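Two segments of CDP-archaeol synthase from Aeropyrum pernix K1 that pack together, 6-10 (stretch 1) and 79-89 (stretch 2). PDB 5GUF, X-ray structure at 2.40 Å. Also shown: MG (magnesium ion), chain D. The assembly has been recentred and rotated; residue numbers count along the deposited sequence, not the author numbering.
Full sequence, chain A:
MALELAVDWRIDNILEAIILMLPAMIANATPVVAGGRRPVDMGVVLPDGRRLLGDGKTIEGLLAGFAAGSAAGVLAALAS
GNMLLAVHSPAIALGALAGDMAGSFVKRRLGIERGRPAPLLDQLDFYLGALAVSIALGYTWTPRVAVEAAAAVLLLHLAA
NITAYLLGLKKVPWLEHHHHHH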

# COMPACT_ATOMS: atom_id res chain seq x y z
N ALA A 6 -8.83 25.65 -8.25
CA ALA A 6 -8.32 26.38 -7.08
C ALA A 6 -7.62 25.44 -6.09
O ALA A 6 -8.06 24.32 -5.84
N VAL A 7 -6.50 25.91 -5.56
CA VAL A 7 -5.71 25.17 -4.59
C VAL A 7 -5.48 26.09 -3.40
O VAL A 7 -4.93 27.19 -3.56
N ASP A 8 -5.94 25.67 -2.23
CA ASP A 8 -5.65 26.39 -0.99
C ASP A 8 -4.82 25.46 -0.11
O ASP A 8 -4.34 24.42 -0.57
N TRP A 9 -4.69 25.82 1.17
CA TRP A 9 -3.83 25.08 2.08
C TRP A 9 -4.51 23.85 2.66
O TRP A 9 -3.82 22.98 3.20
N ARG A 10 -5.82 23.75 2.55
CA ARG A 10 -6.55 22.59 3.03
C ARG A 10 -6.95 21.76 1.82
O ARG A 10 -7.92 22.06 1.12
N ALA A 79 -2.99 27.28 -14.05
CA ALA A 79 -4.33 26.70 -14.09
C ALA A 79 -5.15 27.08 -12.86
O ALA A 79 -6.35 27.32 -12.96
N SER A 80 -4.51 27.14 -11.69
CA SER A 80 -5.21 27.33 -10.43
C SER A 80 -5.24 28.78 -9.96
O SER A 80 -5.93 29.08 -8.99
N GLY A 81 -4.49 29.67 -10.60
CA GLY A 81 -4.35 31.00 -10.06
C GLY A 81 -3.51 31.11 -8.80
O GLY A 81 -3.37 32.22 -8.27
N ASN A 82 -2.94 30.02 -8.31
CA ASN A 82 -2.15 30.03 -7.08
C ASN A 82 -0.68 30.01 -7.47
O ASN A 82 -0.10 28.95 -7.74
N MET A 83 -0.06 31.19 -7.46
CA MET A 83 1.33 31.29 -7.87
C MET A 83 2.27 30.53 -6.95
O MET A 83 3.39 30.21 -7.36
N LEU A 84 1.86 30.24 -5.71
CA LEU A 84 2.74 29.48 -4.83
C LEU A 84 3.02 28.08 -5.37
O LEU A 84 4.06 27.51 -5.06
N LEU A 85 2.13 27.55 -6.22
CA LEU A 85 2.37 26.27 -6.88
C LEU A 85 3.64 26.28 -7.73
O LEU A 85 4.28 25.23 -7.90
N ALA A 86 4.02 27.43 -8.29
CA ALA A 86 5.27 27.45 -9.05
C ALA A 86 6.47 27.36 -8.14
O ALA A 86 7.53 26.89 -8.56
N VAL A 87 6.33 27.82 -6.90
CA VAL A 87 7.41 27.75 -5.93
C VAL A 87 7.45 26.39 -5.24
O VAL A 87 8.53 25.86 -4.98
N HIS A 88 6.29 25.81 -4.95
CA HIS A 88 6.20 24.56 -4.20
C HIS A 88 6.46 23.33 -5.07
O HIS A 88 6.99 22.32 -4.57
N SER A 89 6.06 23.37 -6.34
CA SER A 89 6.11 22.17 -7.17
C SER A 89 7.52 21.61 -7.33
O SER A 89 7.66 20.38 -7.38

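The side chain of Asn 82 does two jobs: it bonds to stretch 1 and makes a capping bond at the turn that leads into the next helix. Its chi1 is t and its CB points toward stretch 1. Asn 82 ND2 donates a hydrogen bond to Val 7 O at 2.9 Å, while Asn 82 OD1 accepts from Leu 84 N at 2.8 Å. The bond to Val 7 O is the only hydrogen bond between the stretches. Asn 82 N in turn donates to Ser 80 OG at 3.0 Å. Gly 81, with positive phi, is the first residue after the preceding helix.

Val 7, buried and with chi1 t, points toward stretch 2. Its CG2 packs against two carbons, Ser 80 CB at 4.0 Å and Leu 85 CD1 at 3.9 Å. Ser 80 (chi1 p) points toward stretch 1. Leu 85 (chi1 m, chi2 t) starts sideways, but its end comes nearer.

Trp 9 (chi1 m) also leaves sideways, and its ring reaches two residues four apart in sequence. Trp 9 CZ2 is 3.8 Å from Leu 84 CD1, and Trp 9 CH2 is 3.5 Å from His 88 CE1. Leu 84 (chi1 between wells, chi2 t) and His 88 (chi1 m) both point toward stretch 1. The two aromatic rings meet obliquely, with planes at 57°.

Asp 8 (chi1 p) points away and binds magnesium: Asp 8 OD1 is 2.4 Å and Asp 8 OD2 2.6 Å from MG. Arg 10 O, two waters and atoms elsewhere in the structure also bind the ion.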

# COMPACT_ATOMS: atom_id res chain seq x y z
CB ALA A 6 -9.44 27.12 -6.38
CB VAL A 7 -4.37 24.68 -5.18
CG1 VAL A 7 -3.53 23.97 -4.10
CG2 VAL A 7 -4.60 23.74 -6.37
CB ASP A 8 -6.95 26.85 -0.33
CG ASP A 8 -7.93 25.70 -0.10
OD1 ASP A 8 -7.54 24.72 0.58
OD2 ASP A 8 -9.08 25.75 -0.60
CB TRP A 9 -3.38 25.98 3.22
CG TRP A 9 -2.45 27.09 2.84
CD1 TRP A 9 -2.78 28.42 2.69
CD2 TRP A 9 -1.05 26.98 2.57
NE1 TRP A 9 -1.66 29.13 2.35
CE2 TRP A 9 -0.58 28.28 2.27
CE3 TRP A 9 -0.14 25.91 2.54
CZ2 TRP A 9 0.76 28.55 1.95
CZ3 TRP A 9 1.20 26.17 2.22
CH2 TRP A 9 1.63 27.49 1.93
CB ARG A 10 -7.77 23.03 3.84
CG ARG A 10 -8.53 21.86 4.39
CD ARG A 10 -9.76 22.33 5.15
NE ARG A 10 -10.08 21.41 6.24
CZ ARG A 10 -11.11 20.58 6.22
NH1 ARG A 10 -11.92 20.55 5.17
NH2 ARG A 10 -11.33 19.77 7.25
CB ALA A 79 -4.25 25.18 -14.21
CB SER A 80 -4.55 26.50 -9.32
OG SER A 80 -3.36 27.15 -8.89
CB ASN A 82 -2.53 28.85 -6.19
CG ASN A 82 -1.71 28.80 -4.91
OD1 ASN A 82 -0.69 29.47 -4.78
ND2 ASN A 82 -2.16 28.00 -3.95
CB MET A 83 1.72 32.76 -7.95
CG MET A 83 1.09 33.48 -9.15
SD MET A 83 1.67 32.89 -10.76
CE MET A 83 0.17 32.21 -11.46
CB LEU A 84 2.14 29.42 -3.43
CG LEU A 84 2.60 30.55 -2.51
CD1 LEU A 84 2.12 30.30 -1.08
CD2 LEU A 84 4.11 30.67 -2.56
CB LEU A 85 1.19 25.88 -7.77
CG LEU A 85 -0.16 25.70 -7.05
CD1 LEU A 85 -1.12 24.79 -7.84
CD2 LEU A 85 0.06 25.18 -5.62
CB ALA A 86 5.36 28.69 -9.93
CB VAL A 87 7.24 28.90 -4.92
CG1 VAL A 87 8.21 28.76 -3.74
CG2 VAL A 87 7.40 30.23 -5.63
CB HIS A 88 4.81 24.43 -3.58
CG HIS A 88 4.57 25.39 -2.46
ND1 HIS A 88 3.30 25.66 -1.98
CD2 HIS A 88 5.42 26.14 -1.72
CE1 HIS A 88 3.39 26.53 -0.99
NE2 HIS A 88 4.66 26.83 -0.81
CB SER A 89 5.47 22.43 -8.53
OG SER A 89 4.08 22.72 -8.38
MG MG D . -9.20 23.21 -0.22
O HOH W 1 -10.80 24.12 1.50
O HOH W 2 -10.72 23.58 -1.08